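Flavin reductase domain protein (Arthrobacter sp., PDB 2QCK) probably binds a flavin nucleotide and reduces it with a nicotinamide cofactor, as a homodimeric member of the flavin reductase-like family. Local coordinates at residues T54-R59 and N131-V136; A25-N30 and P65-T70; L80-L85 and K112-W117. All coordinates share one frame; numbering follows the deposited sequence.

Contact 1 (T54-R59 and N131-V136); sequences TFNMAR and NAVVVV
Strands 54-58 and 131-136 run antiparallel, their axes 4.7 Å apart at an angle of 156°. Four backbone hydrogen bonds join them, two at Phe55-Val134 and two at Met57-Ala132. The bond from Val134 N to Phe55 O is 2.8 Å long and nearly straight. It lies almost along the C=O axis.

The tight part is the face that carries Phe55, Met57, Val134 and Ala132. The Phe55 side chain takes the crowded position between the backbone N and the carbonyl carbon (chi1 63°). This lays the ring alongside Val134. Val134 CB sits over one ring face, nearer the rim than the centre, and makes a CH-pi contact 3.8 Å from the centroid. Val136 CG2 meets the ring at its edge, 4.0 Å from Phe55 CE1. Ile73 also packs on Phe55 and Val136, and helix 64-69 covers Met57.

The face with Thr54, Asn56, Asn131 and Val133 is more polar. Asn56 OD1 lies beside Val133, 3.4 Å from its CG2. Asn56 ND2 donates to Thr54 OG1 and Ser45 O of the second subunit. Val133 packs there on Leu46 of the second subunit. Beyond Ala58 the pairing loosens. Arg59 is exposed and reaches Asn131 only through its aliphatic part, with CG 4.0 Å from Asn131 N. Its NH1 bonds to Glu129 O.

The arrangement is a regular antiparallel strand pair of the flavin reductase-like beta-barrel, with one face in the core and the other at the dimer interface.

Contact 2 (A25-N30 and P65-T70); sequences AIITVN and PAIANT
Strand 25-30 crosses the short helix 65-69 at an angle of 69°, with the axes 8.4 Å apart at their closest. Apolar contacts carry the pairing, and no hydrogen bond crosses it.

Val29 is the central apolar residue. Its CG1 takes the crowded position between the backbone N and the carbonyl carbon (chi1 55°), while CG2 is anti to the backbone N. The two methyls therefore serve different partners. CG1 presses on Ala66 CB at 3.3 Å, tighter than usual van der Waals contact. The small Ala66 side chain is consistent with this close approach. CG2 of Val29 meets Thr70 CG2 at 3.5 Å, and the two side chains cross obliquely. Ile67 adds a looser contact. Its CD1 lies 4.2 Å from Val29 CG1 and also touches Ile27 CG2, the two isoleucines crossing at about a right angle. Ile73 and Phe38 pack on Ile27 as well, and Tyr36 on Val29 and Ala66.

The polar contact of note lies within segment 65-70: Thr70 OG1 donates to Ala66 O over 2.7 Å, in the carbonyl plane and on a lone pair. This bond ties Thr70 back to the carbonyl of Ala66, four residues earlier. It also fixes the rotation of Thr70, so that CG2 faces the strand and approaches Asn30 O at 3.6 Å. An alanine here would lose both the hydroxyl and the methyl, and would probably loosen the chain leaving the helix and the packing on Val29. Outside the two segments, Ile67 O accepts a hydrogen bond from Arg125.

The whole is a short helix packed across a strand of an antiparallel sheet, here against the sheet of the flavin reductase-like beta-barrel.

Contact 3 (L80-L85 and K112-W117); sequences LDNQEL and KDVAGW
One side-chain hydrogen bond joins the start of helix 83-88 to the loop before strand 116-127. Asn82 ND2 donates to Asp113 O at 2.8 Å, with an N-H...O angle of 170°. The bond is thus nearly straight. The acceptor lies close to the amide plane of Asn82, but the donor stands above the carbonyl plane of Asp113, 38° out of it and away from the lone pairs. The carbonyl end of the same amide faces the next residue. Asn82 OD1 is 3.6 Å from Val114 CA.

Beside this polar link lies an apolar one. Leu85 CD2 meets Val114 CG1 at 3.8 Å, and the two side chains cross at about a right angle. With CG anti to its backbone N, Leu85 extends toward the loop and sets CD2 against Val114.

Asn82 holds the N-cap position of the helix, yet its side chain makes no capping bond. The amide instead reaches across to the loop that leads into a long strand of the flavin reductase-like beta-barrel.

The second shell sets these groups in place. Gly79 N donates to Asn82 OD1, so the amide is held at both its oxygen and its nitrogen, which leaves its rotation well defined. Asp113 has positive phi (66°), and its carboxylate leads away from segment 80-85 while its carbonyl meets Asn82. His100 and Leu111 pack on Leu85, and His76 and Leu78 on Val114. Further along the loop, Ala115 has backbone hydrogen bonds with Met77 and Gly144, and its side chain packs on Met16 of the second subunit.

How the contacts relate
From the N terminus, strand 22-31 brings in the first half of contact 2. Strand 51-58 opens contact 1. Helix 64-69 closes contact 2, so contacts 1 and 2 cross. Contact 3 comes after contact 2 has closed, at 80-85 and 112-117, and is nested inside the loop that contact 1 closes at 131-136. Contact 1 pairs two strands of the sheet, contact 2 sets helix 64-69 on it, and contact 3 joins helix 83-88 to the loop before strand 116-127. Contacts 1 and 2 share one core: SE of Met57, a selenomethionine, packs on Ile67 CG1 at 3.7 Å. Contact 2 touches contact 3 through Ile26 and Leu85. Contacts 1 and 3 both reach the second subunit.

Contact 1 (T54-R59 and N131-V136)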
loop_
_atom_site.group_PDB
_atom_site.type_symbol
_atom_site.label_atom_id
_atom_site.label_comp_id
_atom_site.label_asym_id
_atom_site.label_seq_id
_atom_site.Cartn_x
_atom_site.Cartn_y
_atom_site.Cartn_z
ATOM N N THR A 54 -4.529 -7.104 0.526
ATOM C CA THR A 54 -4.422 -7.020 -0.925
ATOM C C THR A 54 -2.999 -6.671 -1.319
ATOM O O THR A 54 -2.287 -6.057 -0.540
ATOM C CB THR A 54 -5.342 -5.907 -1.437
ATOM O OG1 THR A 54 -5.062 -4.710 -0.716
ATOM C CG2 THR A 54 -6.782 -6.262 -1.224
ATOM N N PHE A 55 -2.586 -7.077 -2.522
ATOM C CA PHE A 55 -1.416 -6.512 -3.169
ATOM C C PHE A 55 -1.622 -6.521 -4.687
ATOM O O PHE A 55 -2.552 -7.170 -5.209
ATOM C CB PHE A 55 -0.144 -7.289 -2.760
ATOM C CG PHE A 55 -0.141 -8.723 -3.188
ATOM C CD1 PHE A 55 -0.801 -9.685 -2.443
ATOM C CD2 PHE A 55 0.508 -9.133 -4.376
ATOM C CE1 PHE A 55 -0.774 -11.017 -2.836
ATOM C CE2 PHE A 55 0.482 -10.449 -4.766
ATOM C CZ PHE A 55 -0.163 -11.385 -4.006
ATOM N N ASN A 56 -0.760 -5.797 -5.382
ATOM C CA ASN A 56 -0.762 -5.749 -6.822
ATOM C C ASN A 56 0.514 -6.384 -7.372
ATOM O O ASN A 56 1.586 -6.333 -6.734
ATOM C CB ASN A 56 -0.891 -4.307 -7.316
ATOM C CG ASN A 56 -2.146 -3.600 -6.797
ATOM O OD1 ASN A 56 -3.157 -4.238 -6.509
ATOM N ND2 ASN A 56 -2.075 -2.268 -6.643
HETATM N N MSE A 57 0.406 -6.992 -8.552
HETATM C CA MSE A 57 1.595 -7.482 -9.225
HETATM C C MSE A 57 1.411 -7.514 -10.706
HETATM O O MSE A 57 0.293 -7.442 -11.199
HETATM C CB MSE A 57 1.899 -8.887 -8.730
HETATM C CG MSE A 57 0.910 -9.923 -9.163
HETATM SE SE MSE A 57 1.383 -11.664 -8.430
HETATM C CE MSE A 57 3.105 -12.056 -9.235
ATOM N N ALA A 58 2.546 -7.690 -11.394
ATOM C CA ALA A 58 2.629 -7.670 -12.824
ATOM C C ALA A 58 2.390 -9.110 -13.284
ATOM O O ALA A 58 2.967 -10.061 -12.723
ATOM C CB ALA A 58 4.034 -7.230 -13.257
ATOM N N ARG A 59 1.619 -9.264 -14.356
ATOM C CA ARG A 59 1.384 -10.601 -14.932
ATOM C C ARG A 59 2.608 -11.118 -15.624
ATOM O O ARG A 59 2.693 -12.313 -15.933
ATOM C CB ARG A 59 0.180 -10.610 -15.875
ATOM C CG ARG A 59 -1.134 -10.384 -15.152
ATOM C CD ARG A 59 -2.355 -10.485 -16.099
ATOM N NE ARG A 59 -2.349 -11.760 -16.825
ATOM C CZ ARG A 59 -2.128 -11.900 -18.123
ATOM N NH1 ARG A 59 -1.934 -10.835 -18.903
ATOM N NH2 ARG A 59 -2.114 -13.126 -18.658
ATOM N N ASN A 131 -1.364 -6.353 -15.237
ATOM C CA ASN A 131 -1.239 -6.413 -13.799
ATOM C C ASN A 131 -2.509 -6.925 -13.187
ATOM O O ASN A 131 -3.550 -6.927 -13.837
ATOM C CB ASN A 131 -0.953 -5.017 -13.235
ATOM C CG ASN A 131 0.281 -4.368 -13.884
ATOM O OD1 ASN A 131 1.384 -4.430 -13.353
ATOM N ND2 ASN A 131 0.104 -3.830 -15.056
ATOM N N ALA A 132 -2.410 -7.374 -11.946
ATOM C CA ALA A 132 -3.570 -7.878 -11.205
ATOM C C ALA A 132 -3.605 -7.367 -9.775
ATOM O O ALA A 132 -2.560 -7.141 -9.144
ATOM C CB ALA A 132 -3.519 -9.477 -11.187
ATOM N N VAL A 133 -4.816 -7.192 -9.249
ATOM C CA VAL A 133 -5.036 -7.057 -7.816
ATOM C C VAL A 133 -5.282 -8.459 -7.236
ATOM O O VAL A 133 -6.110 -9.225 -7.752
ATOM C CB VAL A 133 -6.263 -6.162 -7.527
ATOM C CG1 VAL A 133 -6.569 -6.063 -6.023
ATOM C CG2 VAL A 133 -6.080 -4.741 -8.254
ATOM N N VAL A 134 -4.556 -8.811 -6.177
ATOM C CA VAL A 134 -4.731 -10.102 -5.539
ATOM C C VAL A 134 -5.325 -9.836 -4.154
ATOM O O VAL A 134 -4.729 -9.052 -3.393
ATOM C CB VAL A 134 -3.431 -10.867 -5.408
ATOM C CG1 VAL A 134 -3.733 -12.260 -4.967
ATOM C CG2 VAL A 134 -2.608 -10.855 -6.744
ATOM N N VAL A 135 -6.444 -10.513 -3.842
ATOM C CA VAL A 135 -7.152 -10.450 -2.554
ATOM C C VAL A 135 -6.960 -11.754 -1.794
ATOM O O VAL A 135 -7.209 -12.818 -2.333
ATOM C CB VAL A 135 -8.683 -10.254 -2.745
ATOM C CG1 VAL A 135 -9.425 -10.191 -1.344
ATOM C CG2 VAL A 135 -8.957 -9.045 -3.598
ATOM N N VAL A 136 -6.519 -11.670 -0.539
ATOM C CA VAL A 136 -6.093 -12.858 0.221
ATOM C C VAL A 136 -6.822 -12.834 1.551
ATOM O O VAL A 136 -6.863 -11.789 2.184
ATOM C CB VAL A 136 -4.631 -12.753 0.478
ATOM C CG1 VAL A 136 -4.118 -13.986 1.122
ATOM C CG2 VAL A 136 -3.893 -12.462 -0.871
#

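Contact 2 (A25-N30 and P65-T70)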
loop_
_atom_site.group_PDB
_atom_site.type_symbol
_atom_site.label_atom_id
_atom_site.label_comp_id
_atom_site.label_asym_id
_atom_site.label_seq_id
_atom_site.Cartn_x
_atom_site.Cartn_y
_atom_site.Cartn_z
ATOM N N ALA A 25 7.281 -5.825 2.136
ATOM C CA ALA A 25 6.940 -7.191 2.524
ATOM C C ALA A 25 7.480 -8.157 1.457
ATOM O O ALA A 25 7.901 -7.713 0.415
ATOM C CB ALA A 25 5.390 -7.336 2.670
ATOM N N ILE A 26 7.492 -9.465 1.736
ATOM C CA ILE A 26 7.773 -10.489 0.732
ATOM C C ILE A 26 6.657 -11.533 0.695
ATOM O O ILE A 26 6.174 -12.014 1.762
ATOM C CB ILE A 26 9.136 -11.228 0.919
ATOM C CG1 ILE A 26 10.303 -10.232 0.820
ATOM C CG2 ILE A 26 9.212 -12.302 -0.144
ATOM C CD1 ILE A 26 11.625 -10.679 1.455
ATOM N N ILE A 27 6.221 -11.849 -0.527
ATOM C CA ILE A 27 5.145 -12.835 -0.768
ATOM C C ILE A 27 5.822 -14.100 -1.215
ATOM O O ILE A 27 6.726 -14.028 -2.018
ATOM C CB ILE A 27 4.181 -12.367 -1.876
ATOM C CG1 ILE A 27 3.457 -11.114 -1.423
ATOM C CG2 ILE A 27 3.145 -13.493 -2.273
ATOM C CD1 ILE A 27 2.315 -11.378 -0.470
ATOM N N THR A 28 5.368 -15.235 -0.696
ATOM C CA THR A 28 5.948 -16.555 -1.070
ATOM C C THR A 28 4.808 -17.462 -1.528
ATOM O O THR A 28 3.681 -17.305 -1.085
ATOM C CB THR A 28 6.665 -17.177 0.083
ATOM O OG1 THR A 28 5.740 -17.282 1.217
ATOM C CG2 THR A 28 7.929 -16.342 0.387
ATOM N N VAL A 29 5.072 -18.341 -2.497
ATOM C CA VAL A 29 4.082 -19.293 -2.932
ATOM C C VAL A 29 4.825 -20.532 -3.357
ATOM O O VAL A 29 5.957 -20.449 -3.837
ATOM C CB VAL A 29 3.222 -18.748 -4.054
ATOM C CG1 VAL A 29 4.061 -18.280 -5.226
ATOM C CG2 VAL A 29 2.161 -19.776 -4.475
ATOM N N ASN A 30 4.208 -21.666 -3.108
ATOM C CA ASN A 30 4.734 -22.986 -3.524
ATOM C C ASN A 30 3.903 -23.517 -4.694
ATOM O O ASN A 30 2.770 -24.030 -4.525
ATOM C CB ASN A 30 4.659 -23.915 -2.312
ATOM C CG ASN A 30 5.341 -25.248 -2.545
ATOM O OD1 ASN A 30 5.658 -25.633 -3.676
ATOM N ND2 ASN A 30 5.571 -25.962 -1.459
ATOM N N PRO A 65 2.506 -17.031 -12.719
ATOM C CA PRO A 65 1.888 -18.306 -12.877
ATOM C C PRO A 65 1.693 -19.024 -11.556
ATOM O O PRO A 65 0.691 -19.699 -11.408
ATOM C CB PRO A 65 2.858 -19.057 -13.795
ATOM C CG PRO A 65 3.484 -17.978 -14.584
ATOM C CD PRO A 65 3.725 -16.936 -13.537
ATOM N N ALA A 66 2.626 -18.879 -10.612
ATOM C CA ALA A 66 2.489 -19.506 -9.276
ATOM C C ALA A 66 1.264 -18.931 -8.585
ATOM O O ALA A 66 0.416 -19.670 -8.060
ATOM C CB ALA A 66 3.728 -19.271 -8.407
ATOM N N ILE A 67 1.133 -17.615 -8.664
ATOM C CA ILE A 67 -0.000 -16.913 -8.045
ATOM C C ILE A 67 -1.356 -17.195 -8.725
ATOM O O ILE A 67 -2.402 -17.338 -8.050
ATOM C CB ILE A 67 0.307 -15.379 -7.986
ATOM C CG1 ILE A 67 1.516 -15.103 -7.069
ATOM C CG2 ILE A 67 -0.878 -14.593 -7.444
ATOM C CD1 ILE A 67 1.253 -15.232 -5.569
ATOM N N ALA A 68 -1.370 -17.189 -10.050
ATOM C CA ALA A 68 -2.519 -17.554 -10.847
ATOM C C ALA A 68 -3.070 -18.965 -10.561
ATOM O O ALA A 68 -4.281 -19.188 -10.610
ATOM C CB ALA A 68 -2.175 -17.435 -12.337
ATOM N N ASN A 69 -2.176 -19.905 -10.273
ATOM C CA ASN A 69 -2.513 -21.299 -10.158
ATOM C C ASN A 69 -2.345 -21.910 -8.785
ATOM O O ASN A 69 -2.510 -23.100 -8.637
ATOM C CB ASN A 69 -1.692 -22.075 -11.160
ATOM C CG ASN A 69 -1.987 -21.648 -12.565
ATOM O OD1 ASN A 69 -1.106 -21.199 -13.308
ATOM N ND2 ASN A 69 -3.241 -21.720 -12.920
ATOM N N THR A 70 -2.141 -21.092 -7.761
ATOM C CA THR A 70 -2.024 -21.589 -6.405
ATOM C C THR A 70 -2.945 -20.859 -5.484
ATOM O O THR A 70 -3.296 -19.697 -5.737
ATOM C CB THR A 70 -0.563 -21.488 -5.937
ATOM O OG1 THR A 70 0.259 -22.135 -6.920
ATOM C CG2 THR A 70 -0.349 -22.222 -4.596
#

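Contact 3 (L80-L85 and K112-W117)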
loop_
_atom_site.group_PDB
_atom_site.type_symbol
_atom_site.label_atom_id
_atom_site.label_comp_id
_atom_site.label_asym_id
_atom_site.label_seq_id
_atom_site.Cartn_x
_atom_site.Cartn_y
_atom_site.Cartn_z
ATOM N N LEU A 80 14.539 -3.636 9.415
ATOM C CA LEU A 80 15.807 -3.163 8.884
ATOM C C LEU A 80 16.844 -4.251 8.747
ATOM O O LEU A 80 17.643 -4.211 7.827
ATOM C CB LEU A 80 16.372 -2.070 9.774
ATOM C CG LEU A 80 15.503 -0.858 9.983
ATOM C CD1 LEU A 80 16.370 0.277 10.505
ATOM C CD2 LEU A 80 14.805 -0.439 8.713
ATOM N N ASP A 81 16.829 -5.239 9.638
ATOM C CA ASP A 81 17.775 -6.344 9.528
ATOM C C ASP A 81 17.427 -7.263 8.362
ATOM O O ASP A 81 18.175 -8.175 8.051
ATOM C CB ASP A 81 17.821 -7.151 10.825
ATOM C CG ASP A 81 18.534 -6.411 11.947
ATOM N N ASN A 82 16.298 -7.040 7.704
ATOM C CA ASN A 82 15.904 -7.875 6.574
ATOM C C ASN A 82 16.173 -7.184 5.213
ATOM O O ASN A 82 15.627 -7.622 4.211
ATOM C CB ASN A 82 14.424 -8.233 6.646
ATOM C CG ASN A 82 14.021 -8.952 7.909
ATOM O OD1 ASN A 82 13.036 -8.593 8.534
ATOM N ND2 ASN A 82 14.741 -9.992 8.263
ATOM N N GLN A 83 17.028 -6.153 5.161
ATOM C CA GLN A 83 17.202 -5.455 3.901
ATOM C C GLN A 83 17.823 -6.367 2.850
ATOM O O GLN A 83 17.437 -6.297 1.699
ATOM C CB GLN A 83 18.007 -4.179 4.062
ATOM C CG GLN A 83 18.095 -3.401 2.778
ATOM C CD GLN A 83 19.089 -4.009 1.802
ATOM O OE1 GLN A 83 20.045 -4.667 2.200
ATOM N NE2 GLN A 83 18.863 -3.787 0.520
ATOM N N GLU A 84 18.715 -7.253 3.253
ATOM C CA GLU A 84 19.393 -8.125 2.310
ATOM C C GLU A 84 18.401 -9.103 1.674
ATOM O O GLU A 84 18.515 -9.453 0.502
ATOM C CB GLU A 84 20.556 -8.849 3.011
ATOM C CG GLU A 84 21.208 -9.906 2.166
ATOM C CD GLU A 84 22.548 -10.410 2.702
ATOM O OE1 GLU A 84 23.287 -9.632 3.360
ATOM O OE2 GLU A 84 22.875 -11.592 2.401
ATOM N N LEU A 85 17.417 -9.518 2.453
ATOM C CA LEU A 85 16.410 -10.446 2.014
ATOM C C LEU A 85 15.459 -9.754 1.052
ATOM O O LEU A 85 15.140 -10.321 -0.019
ATOM C CB LEU A 85 15.668 -10.975 3.235
ATOM C CG LEU A 85 14.729 -12.156 3.124
ATOM C CD1 LEU A 85 15.475 -13.493 2.924
ATOM C CD2 LEU A 85 13.871 -12.097 4.412
ATOM N N LYS A 112 12.749 -17.116 7.328
ATOM C CA LYS A 112 13.256 -16.967 8.693
ATOM C C LYS A 112 13.563 -15.532 9.055
ATOM O O LYS A 112 13.871 -14.706 8.183
ATOM C CB LYS A 112 14.552 -17.751 8.820
ATOM C CG LYS A 112 14.431 -19.230 8.481
ATOM C CD LYS A 112 15.797 -19.913 8.538
ATOM C CE LYS A 112 15.642 -21.428 8.468
ATOM N NZ LYS A 112 16.918 -22.169 8.176
ATOM N N ASP A 113 13.486 -15.235 10.342
ATOM C CA ASP A 113 14.065 -14.005 10.906
ATOM C C ASP A 113 13.407 -12.737 10.430
ATOM O O ASP A 113 14.068 -11.720 10.330
ATOM C CB ASP A 113 15.568 -13.905 10.589
ATOM C CG ASP A 113 16.398 -14.997 11.237
ATOM O OD1 ASP A 113 16.147 -15.317 12.418
ATOM O OD2 ASP A 113 17.305 -15.514 10.553
ATOM N N VAL A 114 12.116 -12.775 10.135
ATOM C CA VAL A 114 11.385 -11.579 9.647
ATOM C C VAL A 114 10.603 -10.996 10.826
ATOM O O VAL A 114 10.578 -11.601 11.915
ATOM C CB VAL A 114 10.445 -11.876 8.428
ATOM C CG1 VAL A 114 11.244 -12.335 7.212
ATOM C CG2 VAL A 114 9.387 -12.877 8.760
ATOM N N ALA A 115 9.962 -9.857 10.614
ATOM C CA ALA A 115 9.158 -9.201 11.664
ATOM C C ALA A 115 7.914 -10.018 12.053
ATOM O O ALA A 115 7.392 -9.920 13.175
ATOM C CB ALA A 115 8.746 -7.803 11.236
ATOM N N GLY A 116 7.450 -10.814 11.095
ATOM C CA GLY A 116 6.397 -11.774 11.287
ATOM C C GLY A 116 5.836 -12.110 9.937
ATOM O O GLY A 116 6.192 -11.481 8.934
ATOM N N TRP A 117 4.998 -13.126 9.903
ATOM C CA TRP A 117 4.315 -13.533 8.675
ATOM C C TRP A 117 2.849 -13.905 8.886
ATOM O O TRP A 117 2.408 -14.214 10.009
ATOM C CB TRP A 117 5.053 -14.709 8.022
ATOM C CG TRP A 117 5.292 -15.861 8.948
ATOM C CD1 TRP A 117 6.415 -16.105 9.663
ATOM C CD2 TRP A 117 4.387 -16.927 9.246
ATOM N NE1 TRP A 117 6.272 -17.261 10.402
ATOM C CE2 TRP A 117 5.030 -17.782 10.160
ATOM C CE3 TRP A 117 3.100 -17.242 8.825
ATOM C CZ2 TRP A 117 4.433 -18.916 10.661
ATOM C CZ3 TRP A 117 2.498 -18.353 9.337
ATOM C CH2 TRP A 117 3.171 -19.195 10.234
#